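Local structure of phenolic acid decarboxylase (7AE5) at the interface of chains A and B and the interface of chains A and C. The protein catalyses, as a homohexamer with prenylated FMN, the reversible non-oxidative decarboxylation of phenolic acids such as vanillate, 4-hydroxybenzoate and 3,4-dihydroxybenzoate. Residues are numbered along the deposited sequence; one frame, centred on the assembly and turned at random. Chains: chain A/B/C, Phenolic acid decarboxylase.

Chain A meets two copies of itself here, chain B at contact 1 and chain C at contacts 2 and 3, which belong to one A-C interface; both interfaces are two-fold symmetric. Contacts 1 and 2 are about 18 Å apart between C-alpha centres. On chain A both use the C-terminal domain, and contact 2 also takes in A:Pro280 and A:Pro313 of the Rift-related region. Contact 3 is about 27 Å from contact 2 and 44 Å from contact 1; there helix 464-476 of chain C reaches the N-terminal domain of chain A. Two different pair interfaces on one subunit are consistent with the homohexamer. The centre of contact 2 lies about 11 Å from the proposed proton donor A:Glu278.

Contact 1: the interface of chains A and B. Residues chain A 370, 373-374, 379, 417, 420; chain B 366-367, 370-371.
B:Phe370 packs its ring against A:Phe370, A:Leu373, A:Ile417 and A:Cys420, and hides 67 Å² there. The CD2-CE2 edge has two partners: CD2 meets A:Leu373 CB at 3.8 Å, and CE2 lies 3.8 Å from the thiol sulfur SG of A:Cys420. At the tip, CZ faces A:Ile417 CD1 end to end at 4.0 Å. The CD1 corner, on the other edge, meets A:Phe370. The two Phe370 side chains point at about a right angle to each other, yet their rings lie in nearly parallel, offset planes, one CD1 corner over the other at 3.8 Å. With CG anti to the carbonyl carbon (chi1 -69°), the ring of B:Phe370 leaves helix 364-372 toward these residues. An alanine here would probably open a gap between A:Leu373, A:Ile417 and A:Cys420 and leave the A:Phe370 ring without its mate. The rim is looser: B:Lys366 and B:Arg371 hide 6 Å² each and A:Met379 hides 4 Å². This part of the homohexamer's two-fold interface is held by apolar packing. A:Ser374 packs on the backbone of B:Gly367 and B:Arg371, CB 3.5 Å from B:Gly367 O, while its OG turns back to hydrogen-bond A:Phe370 O at 2.8 Å, with a C=O...donor angle of 134°.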
# COMPACT_ATOMS: atom_id res chain seq x y z
N PHE A 370 -12.35 6.85 14.08
CA PHE A 370 -12.70 5.48 14.43
C PHE A 370 -14.03 5.43 15.16
O PHE A 370 -14.83 4.50 14.95
CB PHE A 370 -11.61 4.85 15.31
CG PHE A 370 -10.32 4.59 14.59
CD1 PHE A 370 -10.29 4.42 13.21
CD2 PHE A 370 -9.13 4.50 15.29
CE1 PHE A 370 -9.10 4.18 12.55
CE2 PHE A 370 -7.93 4.25 14.64
CZ PHE A 370 -7.92 4.09 13.27
N LEU A 373 -16.91 5.96 12.67
CA LEU A 373 -17.04 4.76 11.85
C LEU A 373 -17.51 3.54 12.63
O LEU A 373 -17.60 2.46 12.05
CB LEU A 373 -15.71 4.46 11.15
CG LEU A 373 -15.30 5.49 10.09
CD1 LEU A 373 -13.86 5.29 9.67
CD2 LEU A 373 -16.23 5.42 8.89
N SER A 374 -17.79 3.68 13.93
CA SER A 374 -18.39 2.61 14.71
C SER A 374 -19.74 3.01 15.31
O SER A 374 -20.23 2.32 16.21
CB SER A 374 -17.44 2.14 15.82
OG SER A 374 -16.84 3.24 16.48
N MET A 379 -21.03 3.90 10.68
CA MET A 379 -20.35 2.67 10.30
C MET A 379 -20.69 2.20 8.89
O MET A 379 -19.77 1.88 8.13
CB MET A 379 -20.63 1.59 11.36
CG MET A 379 -20.40 0.16 10.93
SD MET A 379 -20.26 -0.91 12.39
CE MET A 379 -21.86 -0.65 13.16
N ILE A 417 -8.98 2.00 4.18
CA ILE A 417 -9.33 0.75 4.86
C ILE A 417 -10.36 0.01 4.01
O ILE A 417 -11.50 0.48 3.86
CB ILE A 417 -9.87 1.00 6.28
CG1 ILE A 417 -8.89 1.86 7.07
CG2 ILE A 417 -10.09 -0.32 6.99
CD1 ILE A 417 -9.56 2.78 8.06
N CYS A 420 -14.91 -2.71 4.48
CA CYS A 420 -15.66 -2.10 5.56
C CYS A 420 -17.15 -2.06 5.23
O CYS A 420 -17.54 -2.26 4.08
CB CYS A 420 -15.14 -0.68 5.83
SG CYS A 420 -13.63 -0.64 6.80
N LYS B 366 -14.74 -5.08 11.13
CA LYS B 366 -13.88 -3.90 11.18
C LYS B 366 -14.50 -2.80 12.02
O LYS B 366 -13.80 -2.07 12.72
CB LYS B 366 -13.60 -3.40 9.76
CG LYS B 366 -13.08 -4.47 8.81
CD LYS B 366 -11.76 -4.05 8.18
CE LYS B 366 -11.07 -5.24 7.53
NZ LYS B 366 -9.81 -5.59 8.24
N GLY B 367 -15.83 -2.67 11.97
CA GLY B 367 -16.50 -1.69 12.80
C GLY B 367 -16.36 -1.97 14.29
O GLY B 367 -16.21 -1.05 15.09
N PHE B 370 -13.01 -0.79 15.08
CA PHE B 370 -13.01 0.67 15.17
C PHE B 370 -13.49 1.13 16.54
O PHE B 370 -12.93 2.06 17.13
CB PHE B 370 -13.90 1.27 14.08
CG PHE B 370 -13.35 1.13 12.69
CD1 PHE B 370 -11.98 1.08 12.47
CD2 PHE B 370 -14.20 1.05 11.60
CE1 PHE B 370 -11.48 0.95 11.18
CE2 PHE B 370 -13.71 0.91 10.32
CZ PHE B 370 -12.35 0.86 10.11
N ARG B 371 -14.54 0.49 17.07
CA ARG B 371 -15.06 0.85 18.38
C ARG B 371 -14.00 0.67 19.46
O ARG B 371 -13.80 1.55 20.31
CB ARG B 371 -16.30 0.02 18.71
CG ARG B 371 -17.06 0.50 19.93
CD ARG B 371 -17.46 1.95 19.79
NE ARG B 371 -17.76 2.58 21.07
CZ ARG B 371 -16.93 3.36 21.74
NH1 ARG B 371 -15.71 3.61 21.30
NH2 ARG B 371 -17.33 3.90 22.89

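Contact 2: the interface of chains A and C. Residues chain A 280, 313, 347-348, 351-352, 383-384; chain C 402, 405-406.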
# COMPACT_ATOMS: atom_id res chain seq x y z
N PRO A 280 -29.30 10.62 -3.70
CA PRO A 280 -27.98 10.51 -4.34
C PRO A 280 -27.89 11.15 -5.72
O PRO A 280 -26.80 11.17 -6.30
CB PRO A 280 -27.76 9.00 -4.42
CG PRO A 280 -28.54 8.46 -3.30
CD PRO A 280 -29.79 9.29 -3.30
N PRO A 313 -27.56 17.09 -6.44
CA PRO A 313 -27.35 17.93 -5.25
C PRO A 313 -26.47 19.13 -5.56
O PRO A 313 -25.64 19.10 -6.47
CB PRO A 313 -26.68 16.97 -4.26
CG PRO A 313 -27.17 15.62 -4.68
CD PRO A 313 -27.20 15.68 -6.18
N TYR A 347 -23.51 15.57 3.80
CA TYR A 347 -23.21 15.29 2.40
C TYR A 347 -23.66 13.88 2.04
O TYR A 347 -23.03 12.89 2.42
CB TYR A 347 -21.72 15.50 2.14
CG TYR A 347 -21.29 16.88 2.58
CD1 TYR A 347 -21.87 18.02 2.03
CD2 TYR A 347 -20.33 17.05 3.58
CE1 TYR A 347 -21.50 19.28 2.44
CE2 TYR A 347 -19.95 18.32 3.99
CZ TYR A 347 -20.54 19.43 3.42
OH TYR A 347 -20.17 20.69 3.82
N THR A 348 -24.76 13.80 1.28
CA THR A 348 -25.34 12.54 0.80
C THR A 348 -25.66 11.60 1.97
O THR A 348 -25.21 10.46 2.04
CB THR A 348 -24.41 11.86 -0.21
OG1 THR A 348 -23.72 12.87 -0.97
CG2 THR A 348 -25.21 10.99 -1.16
N ILE A 351 -22.51 10.25 3.91
CA ILE A 351 -21.40 9.52 3.29
C ILE A 351 -20.11 10.31 3.44
O ILE A 351 -19.03 9.73 3.60
CB ILE A 351 -21.71 9.19 1.82
CG1 ILE A 351 -22.96 8.32 1.71
CG2 ILE A 351 -20.55 8.46 1.17
CD1 ILE A 351 -23.38 8.04 0.29
N GLY A 352 -20.20 11.64 3.40
CA GLY A 352 -19.08 12.51 3.70
C GLY A 352 -19.30 13.20 5.03
O GLY A 352 -20.38 13.73 5.30
N LYS A 383 -18.13 7.26 4.36
CA LYS A 383 -17.01 6.77 3.57
C LYS A 383 -15.80 7.70 3.62
O LYS A 383 -14.66 7.22 3.70
CB LYS A 383 -17.44 6.57 2.11
CG LYS A 383 -16.31 6.14 1.18
CD LYS A 383 -16.82 5.86 -0.22
CE LYS A 383 -17.47 7.10 -0.83
NZ LYS A 383 -18.05 6.83 -2.18
N ILE A 384 -16.02 9.01 3.58
CA ILE A 384 -14.95 10.00 3.63
C ILE A 384 -15.11 10.78 4.93
O ILE A 384 -16.09 11.51 5.10
CB ILE A 384 -14.97 10.93 2.41
CG1 ILE A 384 -14.97 10.12 1.12
CG2 ILE A 384 -13.78 11.88 2.45
CD1 ILE A 384 -14.99 10.96 -0.14
N TRP C 402 -20.50 16.09 -3.19
CA TRP C 402 -21.41 15.10 -3.76
C TRP C 402 -20.67 14.16 -4.69
O TRP C 402 -20.89 12.94 -4.66
CB TRP C 402 -22.55 15.79 -4.51
CG TRP C 402 -23.35 14.82 -5.31
CD1 TRP C 402 -24.31 13.98 -4.84
CD2 TRP C 402 -23.25 14.57 -6.72
NE1 TRP C 402 -24.83 13.23 -5.87
CE2 TRP C 402 -24.19 13.57 -7.03
CE3 TRP C 402 -22.46 15.10 -7.74
CZ2 TRP C 402 -24.36 13.08 -8.32
CZ3 TRP C 402 -22.63 14.61 -9.03
CH2 TRP C 402 -23.58 13.62 -9.30
N THR C 405 -18.62 11.68 -2.63
CA THR C 405 -19.39 10.66 -1.91
C THR C 405 -20.04 9.64 -2.84
O THR C 405 -20.41 8.56 -2.37
CB THR C 405 -20.46 11.33 -1.04
OG1 THR C 405 -21.33 12.10 -1.87
CG2 THR C 405 -19.82 12.22 0.01
N THR C 406 -20.19 9.94 -4.13
CA THR C 406 -20.87 9.04 -5.04
C THR C 406 -20.02 8.52 -6.19
O THR C 406 -20.42 7.55 -6.84
CB THR C 406 -22.12 9.71 -5.64
OG1 THR C 406 -21.75 10.92 -6.31
CG2 THR C 406 -23.13 10.03 -4.55
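C:Thr405 sits against A:Thr348, A:Ile351 and A:Gly352, and hides 70 Å² in this part of the two-fold A-C interface. From the start of its side chain, CB packs on the branch methyl CG2 of A:Ile351 at 3.6 Å. One arm of the fork is the hydroxyl: OG1 lies between the backbone N and the carbonyl carbon (chi1 59°) and hydrogen-bonds A:Thr348 OG1 at 2.7 Å, the two side chains running antiparallel, side by side. The same OG1 donates within its chain to C:Trp402 O, which C:Thr406 OG1 also grips, from the opposite face of the carbonyl plane. The other arm, the methyl CG2, ends 3.5 Å from A:Gly352 N. The backbone carbonyl O of C:Thr405 accepts from the side-chain amine NZ of A:Lys383 at 2.9 Å, with the donor 70° above the carbonyl plane; if charged, the amine would probably suit the carboxyl end of the helix. One turn earlier, the indole N-H of C:Trp402 bonds A:Pro280 O, NE1 to O 2.9 Å and 159° at H, with the acceptor in the ring plane. A:Pro313 CD lies over a face of the five-membered ring, 3.6 Å from its centroid. In the fold, the last turns of helix 397-407 of chain C rest on chain A between the end of strand 340-347, the start of strand 352-357 and the loops of A:Pro280 and A:Pro313.

Contact 3: the interface of chains A and C. Residues chain A 24, 28, 33, 36-37, 40-41, 51, 53; chain C 467, 471.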
# COMPACT_ATOMS: atom_id res chain seq x y z
N VAL A 24 -44.79 34.13 -8.15
CA VAL A 24 -45.00 34.05 -9.59
C VAL A 24 -46.51 34.19 -9.79
O VAL A 24 -47.26 33.21 -9.77
CB VAL A 24 -44.45 32.76 -10.18
CG1 VAL A 24 -44.59 32.77 -11.70
CG2 VAL A 24 -43.00 32.56 -9.78
N VAL A 28 -48.38 29.62 -15.08
CA VAL A 28 -47.33 28.76 -15.60
C VAL A 28 -47.92 27.42 -16.01
O VAL A 28 -49.00 27.03 -15.55
CB VAL A 28 -46.18 28.55 -14.59
CG1 VAL A 28 -45.58 29.89 -14.18
CG2 VAL A 28 -46.69 27.78 -13.37
N ASP A 33 -42.43 23.84 -16.01
CA ASP A 33 -42.12 25.13 -15.40
C ASP A 33 -41.89 25.01 -13.89
O ASP A 33 -40.94 25.59 -13.36
CB ASP A 33 -43.24 26.13 -15.69
CG ASP A 33 -43.49 26.31 -17.18
OD1 ASP A 33 -42.58 25.97 -17.97
OD2 ASP A 33 -44.58 26.79 -17.55
N ALA A 36 -38.60 23.29 -13.27
CA ALA A 36 -37.51 24.15 -13.70
C ALA A 36 -37.30 25.31 -12.74
O ALA A 36 -36.17 25.77 -12.56
CB ALA A 36 -37.76 24.67 -15.11
N ALA A 37 -38.37 25.79 -12.11
CA ALA A 37 -38.22 26.84 -11.11
C ALA A 37 -37.60 26.30 -9.84
O ALA A 37 -36.79 26.98 -9.20
CB ALA A 37 -39.57 27.49 -10.83
N ALA A 40 -34.04 25.92 -10.64
CA ALA A 40 -33.43 27.23 -10.77
C ALA A 40 -33.23 27.89 -9.41
O ALA A 40 -32.18 28.49 -9.15
CB ALA A 40 -34.27 28.12 -11.68
N ALA A 41 -34.23 27.79 -8.53
CA ALA A 41 -34.09 28.35 -7.19
C ALA A 41 -32.92 27.71 -6.45
O ALA A 41 -32.17 28.39 -5.76
CB ALA A 41 -35.39 28.16 -6.40
N VAL A 51 -40.26 29.51 -3.95
CA VAL A 51 -40.96 30.02 -5.12
C VAL A 51 -42.43 29.64 -4.99
O VAL A 51 -42.77 28.45 -4.86
CB VAL A 51 -40.37 29.47 -6.43
CG1 VAL A 51 -41.22 29.89 -7.61
CG2 VAL A 51 -38.94 29.97 -6.60
N PHE A 53 -46.15 29.75 -6.69
CA PHE A 53 -46.91 29.88 -7.92
C PHE A 53 -48.36 30.17 -7.57
O PHE A 53 -49.02 29.37 -6.90
CB PHE A 53 -46.81 28.62 -8.77
CG PHE A 53 -45.41 28.26 -9.16
CD1 PHE A 53 -44.85 28.77 -10.32
CD2 PHE A 53 -44.65 27.42 -8.36
CE1 PHE A 53 -43.57 28.45 -10.68
CE2 PHE A 53 -43.36 27.10 -8.72
CZ PHE A 53 -42.82 27.61 -9.88
N TRP C 467 -35.40 29.97 -16.32
CA TRP C 467 -36.04 30.21 -15.03
C TRP C 467 -35.07 30.77 -14.00
O TRP C 467 -35.52 31.39 -13.03
CB TRP C 467 -36.69 28.93 -14.52
CG TRP C 467 -38.12 28.81 -14.91
CD1 TRP C 467 -38.63 28.13 -15.98
CD2 TRP C 467 -39.25 29.42 -14.26
NE1 TRP C 467 -39.99 28.26 -16.03
CE2 TRP C 467 -40.40 29.05 -14.98
CE3 TRP C 467 -39.39 30.23 -13.13
CZ2 TRP C 467 -41.68 29.46 -14.61
CZ3 TRP C 467 -40.66 30.64 -12.77
CH2 TRP C 467 -41.78 30.26 -13.50
N LEU C 471 -36.28 34.14 -12.09
CA LEU C 471 -36.29 34.31 -10.64
C LEU C 471 -35.39 35.46 -10.21
O LEU C 471 -35.73 36.22 -9.29
CB LEU C 471 -35.86 33.01 -9.95
CG LEU C 471 -36.86 31.85 -10.03
CD1 LEU C 471 -36.30 30.62 -9.33
CD2 LEU C 471 -38.20 32.25 -9.44
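The indole nitrogen NE1 of C:Trp467 comes near A:Asp33 without bonding it: the two side chains cross at about a right angle, the carboxylate oxygen OD1 stays 4.0 Å from NE1, and the carboxylate and indole planes are 40° apart. Packing therefore carries this contact, and C:Trp467 hides 110 Å² of its surface in it. The indole lies across helix 33-43 of chain A. A:Ala37 CB sits over one face of its six-membered ring, 4.0 Å from the centroid, and the backbone A:Asp33 O lies above the same face toward the rim. The small alanine side chains probably allow the close approach of the helices: A:Ala36 CB reaches C:Trp467 CD1 at 3.7 Å, and A:Ala40 CB touches C:Trp467 CB at 3.8 Å. Toward the far end of the indole, CH2 meets A:Phe53 CE1 at 3.8 Å, in the plane of the phenyl ring at its edge, while A:Val28 CG1 comes to the indole edge in plane. One turn on, CG of C:Leu471 is anti to the carbonyl carbon (chi1 -70°), which directs its methyls at chain A: CD2 meets A:Val51 CG2 tip to tip at 3.7 Å, and CD1 packs on A:Ala41. The C-terminal helix 464-476 of one subunit thereby holds the N-terminal domain of its neighbour in the homohexamer.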